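Local atomic coordinates of Mgp-operon protein 3 (Mycoplasma pneumoniae, PDB entry 6RJ1), a protein that probably takes part in attaching the bacterium to host cells, as the extracellular cell-adhesion protein P40/P90. Residues A[1-9]-A[17-25]; A[922-931]-A[942-952]. All coordinates share one frame; numbering follows the deposited sequence.

How the interactions relate
Starting from the N terminus, interaction 1 comes first: 1-9 runs out, the chain turns back, and 17-25 returns beside it, closing a loop of seven residues that is mostly strand. Nearly 900 residues later interaction 2 pairs 922-931 with 942-952, closing a ten-residue loop across the hairpin of strands 928-933 and 939-945. The two are in series and neither nests nor crosses, yet they meet in space, with centres about 17 Å apart. Leu8 packs on Gly931, Tyr17 OH lies 3.5 Å from Thr930 CG2, and Thr21 rests on Ile943, so the N-terminal strands are laid against the hairpin near the C terminus.

Interaction 1. Residues A[1-9]-A[17-25]; sequences SLANTYLLQ and YTPFTTPLN
Tyr6 and Tyr17 form an antiparallel hydrogen-bonded pair of the N-terminal beta hairpin, with both backbone rungs in place. Tyr6 N donates to Tyr17 O at 2.9 Å, and Tyr17 N returns a bond to Tyr6 O at 2.7 Å. Tyr17 O also receives a C-H...O contact from Thr5 CA. Beyond this pair, Thr18 to Thr21 make a type I turn, closed by Thr21 N donating to Thr18 O. Thr22 O is gripped twice, by Thr18 N and by the hydroxyl Thr18 OG1; the latter lies 3.0 Å from it, on a lone pair. Thr21 OG1 is satisfied by Phe20 O, while the bond from Asn4 ND2 to Tyr6 OH is weak. The rest is mostly apolar. Leu8 CD1 makes a CH-pi contact over one face of the Tyr17 ring, 4.0 Å from its centroid, the side chains roughly perpendicular; the ring is carried there with CG anti to the carbonyl carbon (chi1 -79°). Farther out, Leu2 CD2 makes another CH-pi contact over a face of the Phe20 ring, offset toward the rim, and lies 4.2 Å from Pro19 CG. Pro19 CA meets the edge of the Tyr6 ring. Strands 6-10 and 13-17 belong to a small antiparallel sheet completed by strand 28-29; Tyr6, Leu8 and Tyr17 all rest on Leu933 of strand 928-933, and Thr21 reaches Ala941 and Ile943 of strand 939-945.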
# COMPACT_ATOMS: atom_id res chain seq x y z
N SER A 1 -15.38 -31.76 15.80
CA SER A 1 -15.57 -32.30 17.15
C SER A 1 -16.21 -31.25 18.06
O SER A 1 -16.07 -30.05 17.81
CB SER A 1 -14.23 -32.76 17.72
OG SER A 1 -14.35 -33.34 19.01
N LEU A 2 -16.92 -31.69 19.12
CA LEU A 2 -17.52 -30.79 20.10
C LEU A 2 -16.45 -30.15 20.96
O LEU A 2 -16.58 -28.99 21.35
CB LEU A 2 -18.54 -31.51 20.98
CG LEU A 2 -19.95 -31.48 20.48
CD1 LEU A 2 -20.57 -32.85 20.57
CD2 LEU A 2 -20.75 -30.43 21.21
N ALA A 3 -15.37 -30.91 21.25
CA ALA A 3 -14.22 -30.48 22.04
C ALA A 3 -13.46 -29.32 21.38
O ALA A 3 -12.74 -28.60 22.08
CB ALA A 3 -13.29 -31.67 22.30
N ASN A 4 -13.66 -29.12 20.06
CA ASN A 4 -13.03 -28.03 19.33
C ASN A 4 -13.63 -26.66 19.73
O ASN A 4 -14.76 -26.60 20.22
CB ASN A 4 -13.05 -28.31 17.79
CG ASN A 4 -14.13 -27.69 16.93
OD1 ASN A 4 -15.25 -27.36 17.37
ND2 ASN A 4 -13.83 -27.55 15.64
N THR A 5 -12.84 -25.58 19.58
CA THR A 5 -13.22 -24.21 19.93
C THR A 5 -12.80 -23.26 18.83
O THR A 5 -11.81 -23.52 18.15
CB THR A 5 -12.60 -23.78 21.27
OG1 THR A 5 -11.20 -24.05 21.25
CG2 THR A 5 -13.27 -24.45 22.48
N TYR A 6 -13.56 -22.16 18.65
CA TYR A 6 -13.30 -21.11 17.66
C TYR A 6 -13.03 -19.81 18.40
O TYR A 6 -13.83 -19.42 19.25
CB TYR A 6 -14.50 -20.92 16.70
CG TYR A 6 -14.98 -22.19 16.03
CD1 TYR A 6 -14.44 -22.62 14.82
CD2 TYR A 6 -15.98 -22.97 16.61
CE1 TYR A 6 -14.87 -23.80 14.21
CE2 TYR A 6 -16.42 -24.15 16.01
CZ TYR A 6 -15.86 -24.56 14.81
OH TYR A 6 -16.29 -25.72 14.21
N LEU A 7 -11.90 -19.16 18.11
CA LEU A 7 -11.52 -17.92 18.78
C LEU A 7 -12.10 -16.71 18.06
O LEU A 7 -11.89 -16.57 16.85
CB LEU A 7 -9.99 -17.83 18.86
CG LEU A 7 -9.33 -17.53 20.20
CD1 LEU A 7 -9.92 -18.35 21.32
CD2 LEU A 7 -7.85 -17.80 20.14
N LEU A 8 -12.83 -15.85 18.80
CA LEU A 8 -13.42 -14.63 18.24
C LEU A 8 -12.94 -13.40 19.00
O LEU A 8 -12.86 -13.43 20.22
CB LEU A 8 -14.96 -14.67 18.19
CG LEU A 8 -15.67 -15.61 17.17
CD1 LEU A 8 -17.17 -15.44 17.25
CD2 LEU A 8 -15.24 -15.34 15.73
N GLN A 9 -12.60 -12.34 18.25
CA GLN A 9 -12.13 -11.09 18.84
C GLN A 9 -13.28 -10.13 19.15
O GLN A 9 -14.25 -10.06 18.40
CB GLN A 9 -11.13 -10.41 17.91
CG GLN A 9 -10.29 -9.30 18.57
CD GLN A 9 -9.48 -8.52 17.58
OE1 GLN A 9 -9.02 -9.04 16.56
NE2 GLN A 9 -9.27 -7.25 17.86
N TYR A 17 -15.35 -19.90 21.48
CA TYR A 17 -16.73 -20.28 21.23
C TYR A 17 -16.81 -21.77 20.92
O TYR A 17 -15.96 -22.30 20.20
CB TYR A 17 -17.33 -19.45 20.08
CG TYR A 17 -17.76 -18.07 20.51
CD1 TYR A 17 -16.85 -17.02 20.55
CD2 TYR A 17 -19.07 -17.80 20.88
CE1 TYR A 17 -17.24 -15.73 20.92
CE2 TYR A 17 -19.48 -16.52 21.26
CZ TYR A 17 -18.56 -15.49 21.29
OH TYR A 17 -18.94 -14.23 21.68
N THR A 18 -17.81 -22.45 21.49
CA THR A 18 -18.03 -23.88 21.27
C THR A 18 -18.87 -24.09 20.01
O THR A 18 -19.57 -23.16 19.60
CB THR A 18 -18.70 -24.50 22.51
OG1 THR A 18 -20.01 -23.95 22.68
CG2 THR A 18 -17.87 -24.37 23.77
N PRO A 19 -18.91 -25.32 19.41
CA PRO A 19 -19.80 -25.54 18.26
C PRO A 19 -21.30 -25.53 18.64
O PRO A 19 -22.15 -25.81 17.80
CB PRO A 19 -19.31 -26.87 17.69
CG PRO A 19 -18.77 -27.59 18.85
CD PRO A 19 -18.18 -26.56 19.76
N PHE A 20 -21.62 -25.16 19.90
CA PHE A 20 -22.97 -24.95 20.41
C PHE A 20 -23.33 -23.46 20.25
O PHE A 20 -24.42 -23.06 20.64
CB PHE A 20 -23.06 -25.32 21.89
CG PHE A 20 -23.32 -26.77 22.21
CD1 PHE A 20 -24.36 -27.45 21.60
CD2 PHE A 20 -22.59 -27.42 23.19
CE1 PHE A 20 -24.63 -28.79 21.92
CE2 PHE A 20 -22.86 -28.74 23.52
CZ PHE A 20 -23.88 -29.42 22.90
N THR A 21 -22.37 -22.66 19.71
CA THR A 21 -22.40 -21.20 19.41
C THR A 21 -22.27 -20.32 20.68
O THR A 21 -22.41 -19.10 20.59
CB THR A 21 -23.62 -20.78 18.52
OG1 THR A 21 -24.82 -20.75 19.29
CG2 THR A 21 -23.80 -21.68 17.30
N THR A 22 -21.97 -20.94 21.84
CA THR A 22 -21.84 -20.20 23.10
C THR A 22 -20.38 -20.07 23.55
O THR A 22 -19.61 -21.03 23.39
CB THR A 22 -22.67 -20.86 24.20
OG1 THR A 22 -22.24 -22.21 24.35
CG2 THR A 22 -24.16 -20.79 23.94
N PRO A 23 -20.00 -18.93 24.17
CA PRO A 23 -18.62 -18.80 24.67
C PRO A 23 -18.34 -19.75 25.84
O PRO A 23 -19.19 -19.93 26.71
CB PRO A 23 -18.52 -17.34 25.08
CG PRO A 23 -19.91 -16.92 25.36
CD PRO A 23 -20.78 -17.71 24.45
N LEU A 24 -17.16 -20.39 25.82
CA LEU A 24 -16.73 -21.34 26.83
C LEU A 24 -16.35 -20.63 28.13
O LEU A 24 -16.67 -21.12 29.21
CB LEU A 24 -15.59 -22.21 26.29
CG LEU A 24 -15.19 -23.47 27.05
CD1 LEU A 24 -16.39 -24.38 27.37
CD2 LEU A 24 -14.14 -24.24 26.28
N ASN A 25 -15.70 -19.45 28.02
CA ASN A 25 -15.29 -18.60 29.14
C ASN A 25 -15.27 -17.13 28.71
O ASN A 25 -15.47 -16.84 27.53
CB ASN A 25 -13.93 -19.04 29.75
CG ASN A 25 -12.77 -19.11 28.78
OD1 ASN A 25 -12.40 -18.12 28.14
ND2 ASN A 25 -12.15 -20.27 28.68

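Interaction 2. Residues A[922-931]-A[942-952]; sequences IASSQDDLTG and VITKDQTWTGK
Val942 is caught between two apolar partners at the buried end of this contact. Its CG1 meets Leu929 CD1 at 3.6 Å, the side chains crossing at about a right angle, and its CG2 touches Ile922 CG2 at 3.7 Å, those two side chains running past each other in opposite directions. Leu929 CG is anti to its own backbone N (chi1 178°), and the CD1 branch lies against both Val942 and the carbonyl oxygen of Ile943. Tyr888 and Tyr956, from the adjoining strands, also pack on Ile922 and Val942. Backbone pairing follows the antiparallel hairpin of strands 928-933 and 939-945. Asp928 and Lys945 exchange two bonds, the shorter from Lys945 N to Asp928 O at 2.7 Å, and Leu929 then stands opposite Thr944 as a non-hydrogen-bonded pair. Next the register slips by one: Thr930 and Gly931 both face Ile943 in a classic beta bulge. Thr930 N reaches Ile943 O from 44° above the carbonyl plane, whereas Ile943 N points nearly down the axis of the Gly931 carbonyl. Thr930 OG1 lies across the aliphatic chain of Lys945. The open end of the hairpin, away from its turn, is looser and more exposed. There Asp927 lays its carboxylate carbon CG on Thr944 CG2, and its OD2 makes a salt bridge to Lys952 NZ at 3.4 Å, weak as a hydrogen bond. Its other oxygen, OD1, stands 3.8 Å from Asp946 OD2, a like-charge approach that the Lys952 ammonium may partly offset.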
# COMPACT_ATOMS: atom_id res chain seq x y z
N ILE A 922 -24.45 -14.26 3.10
CA ILE A 922 -24.38 -13.86 4.50
C ILE A 922 -24.19 -12.35 4.48
O ILE A 922 -23.09 -11.86 4.21
CB ILE A 922 -23.29 -14.58 5.34
CG1 ILE A 922 -23.40 -16.11 5.25
CG2 ILE A 922 -23.36 -14.09 6.79
CD1 ILE A 922 -22.23 -16.91 5.88
N ALA A 923 -25.28 -11.61 4.67
CA ALA A 923 -25.29 -10.16 4.67
C ALA A 923 -26.44 -9.64 5.52
O ALA A 923 -27.44 -10.34 5.70
CB ALA A 923 -25.40 -9.62 3.26
N SER A 924 -26.27 -8.42 6.05
CA SER A 924 -27.23 -7.68 6.86
C SER A 924 -26.81 -6.22 6.91
O SER A 924 -25.65 -5.88 6.68
CB SER A 924 -27.31 -8.26 8.28
OG SER A 924 -28.09 -7.44 9.13
N SER A 925 -27.77 -5.35 7.20
CA SER A 925 -27.56 -3.91 7.31
C SER A 925 -28.18 -3.42 8.62
O SER A 925 -28.19 -2.22 8.89
CB SER A 925 -28.19 -3.20 6.11
OG SER A 925 -29.57 -3.50 6.01
N GLN A 926 -28.68 -4.35 9.45
CA GLN A 926 -29.33 -3.97 10.69
C GLN A 926 -28.62 -4.45 11.96
O GLN A 926 -29.05 -4.09 13.06
CB GLN A 926 -30.80 -4.43 10.68
CG GLN A 926 -31.78 -3.42 10.06
CD GLN A 926 -31.62 -3.23 8.57
OE1 GLN A 926 -31.12 -2.20 8.10
NE2 GLN A 926 -32.02 -4.23 7.79
N ASP A 927 -27.54 -5.24 11.84
CA ASP A 927 -26.95 -5.76 13.08
C ASP A 927 -25.44 -5.67 13.20
O ASP A 927 -24.74 -5.59 12.19
CB ASP A 927 -27.39 -7.22 13.28
CG ASP A 927 -28.81 -7.39 13.78
OD1 ASP A 927 -29.22 -6.62 14.69
OD2 ASP A 927 -29.50 -8.31 13.31
N ASP A 928 -24.93 -5.72 14.44
CA ASP A 928 -23.50 -5.69 14.72
C ASP A 928 -22.98 -7.11 14.88
O ASP A 928 -23.46 -7.85 15.72
CB ASP A 928 -23.18 -4.83 15.95
CG ASP A 928 -23.45 -3.36 15.71
OD1 ASP A 928 -22.80 -2.78 14.80
OD2 ASP A 928 -24.31 -2.79 16.42
N LEU A 929 -22.02 -7.48 14.04
CA LEU A 929 -21.46 -8.82 14.01
C LEU A 929 -20.42 -9.13 15.10
O LEU A 929 -19.42 -8.41 15.22
CB LEU A 929 -20.89 -9.07 12.61
CG LEU A 929 -20.23 -10.41 12.37
CD1 LEU A 929 -21.24 -11.48 12.01
CD2 LEU A 929 -19.20 -10.28 11.31
N THR A 930 -20.63 -10.24 15.84
CA THR A 930 -19.69 -10.75 16.85
C THR A 930 -18.65 -11.63 16.13
O THR A 930 -17.46 -11.63 16.48
CB THR A 930 -20.45 -11.52 17.94
OG1 THR A 930 -21.43 -10.67 18.51
CG2 THR A 930 -19.55 -12.06 19.03
N GLY A 931 -19.12 -12.36 15.13
CA GLY A 931 -18.31 -13.24 14.30
C GLY A 931 -19.12 -14.35 13.67
O GLY A 931 -20.33 -14.46 13.87
N VAL A 942 -23.78 -17.35 12.53
CA VAL A 942 -23.49 -15.92 12.47
C VAL A 942 -23.99 -15.25 13.77
O VAL A 942 -25.20 -15.12 13.98
CB VAL A 942 -24.08 -15.31 11.16
CG1 VAL A 942 -23.83 -13.82 11.06
CG2 VAL A 942 -23.52 -16.03 9.94
N ILE A 943 -23.04 -14.90 14.65
CA ILE A 943 -23.29 -14.27 15.95
C ILE A 943 -23.45 -12.76 15.78
O ILE A 943 -22.64 -12.11 15.12
CB ILE A 943 -22.24 -14.62 17.06
CG1 ILE A 943 -21.57 -16.03 16.89
CG2 ILE A 943 -22.84 -14.44 18.45
CD1 ILE A 943 -22.42 -17.32 16.84
N THR A 944 -24.50 -12.21 16.41
CA THR A 944 -24.90 -10.82 16.28
C THR A 944 -25.25 -10.17 17.64
O THR A 944 -25.73 -10.84 18.55
CB THR A 944 -26.04 -10.79 15.23
OG1 THR A 944 -25.50 -10.40 13.97
CG2 THR A 944 -27.23 -9.92 15.62
N LYS A 945 -25.02 -8.86 17.72
CA LYS A 945 -25.30 -7.98 18.85
C LYS A 945 -26.28 -6.88 18.40
O LYS A 945 -26.29 -6.49 17.23
CB LYS A 945 -24.01 -7.30 19.35
CG LYS A 945 -23.03 -8.22 20.06
CD LYS A 945 -21.72 -7.49 20.41
CE LYS A 945 -20.71 -7.43 19.27
NZ LYS A 945 -19.41 -6.88 19.73
N ASP A 946 -27.05 -6.36 19.36
CA ASP A 946 -28.03 -5.29 19.20
C ASP A 946 -28.20 -4.68 20.60
O ASP A 946 -28.17 -3.47 20.78
CB ASP A 946 -29.37 -5.87 18.67
CG ASP A 946 -30.51 -4.89 18.52
OD1 ASP A 946 -31.22 -4.63 19.52
OD2 ASP A 946 -30.73 -4.40 17.39
N GLN A 947 -28.35 -5.59 21.58
CA GLN A 947 -28.52 -5.45 23.03
C GLN A 947 -28.60 -6.90 23.58
O GLN A 947 -28.66 -7.11 24.79
CB GLN A 947 -29.77 -4.58 23.36
CG GLN A 947 -30.94 -5.24 24.12
CD GLN A 947 -31.91 -5.99 23.22
OE1 GLN A 947 -31.53 -6.78 22.35
NE2 GLN A 947 -33.19 -5.77 23.45
N THR A 948 -28.57 -7.90 22.64
CA THR A 948 -28.65 -9.35 22.89
C THR A 948 -27.52 -9.85 23.80
O THR A 948 -26.33 -9.85 23.41
CB THR A 948 -28.76 -10.15 21.58
OG1 THR A 948 -28.63 -9.30 20.44
CG2 THR A 948 -30.05 -10.95 21.50
N TRP A 949 -27.91 -10.28 25.02
CA TRP A 949 -27.05 -10.77 26.11
C TRP A 949 -26.33 -12.07 25.75
O TRP A 949 -25.11 -12.16 25.92
CB TRP A 949 -27.86 -10.89 27.42
CG TRP A 949 -28.93 -9.84 27.58
CD1 TRP A 949 -30.28 -10.04 27.56
CD2 TRP A 949 -28.73 -8.42 27.70
NE1 TRP A 949 -30.94 -8.84 27.70
CE2 TRP A 949 -30.01 -7.82 27.77
CE3 TRP A 949 -27.60 -7.59 27.77
CZ2 TRP A 949 -30.19 -6.44 27.91
CZ3 TRP A 949 -27.77 -6.22 27.89
CH2 TRP A 949 -29.06 -5.66 27.96
N THR A 950 -27.08 -13.05 25.21
CA THR A 950 -26.54 -14.33 24.74
C THR A 950 -25.95 -14.22 23.32
O THR A 950 -25.17 -15.09 22.91
CB THR A 950 -27.60 -15.45 24.85
OG1 THR A 950 -27.06 -16.65 24.29
CG2 THR A 950 -28.93 -15.10 24.16
N GLY A 951 -26.34 -13.16 22.59
CA GLY A 951 -25.93 -12.91 21.21
C GLY A 951 -26.84 -13.65 20.25
O GLY A 951 -26.97 -14.88 20.35
N LYS A 952 -27.50 -12.91 19.33
CA LYS A 952 -28.41 -13.47 18.33
C LYS A 952 -27.64 -14.37 17.35
O LYS A 952 -26.71 -13.90 16.70
CB LYS A 952 -29.18 -12.34 17.62
CG LYS A 952 -30.19 -12.82 16.59
CD LYS A 952 -30.58 -11.71 15.62
CE LYS A 952 -30.69 -12.23 14.20
NZ LYS A 952 -31.25 -11.20 13.28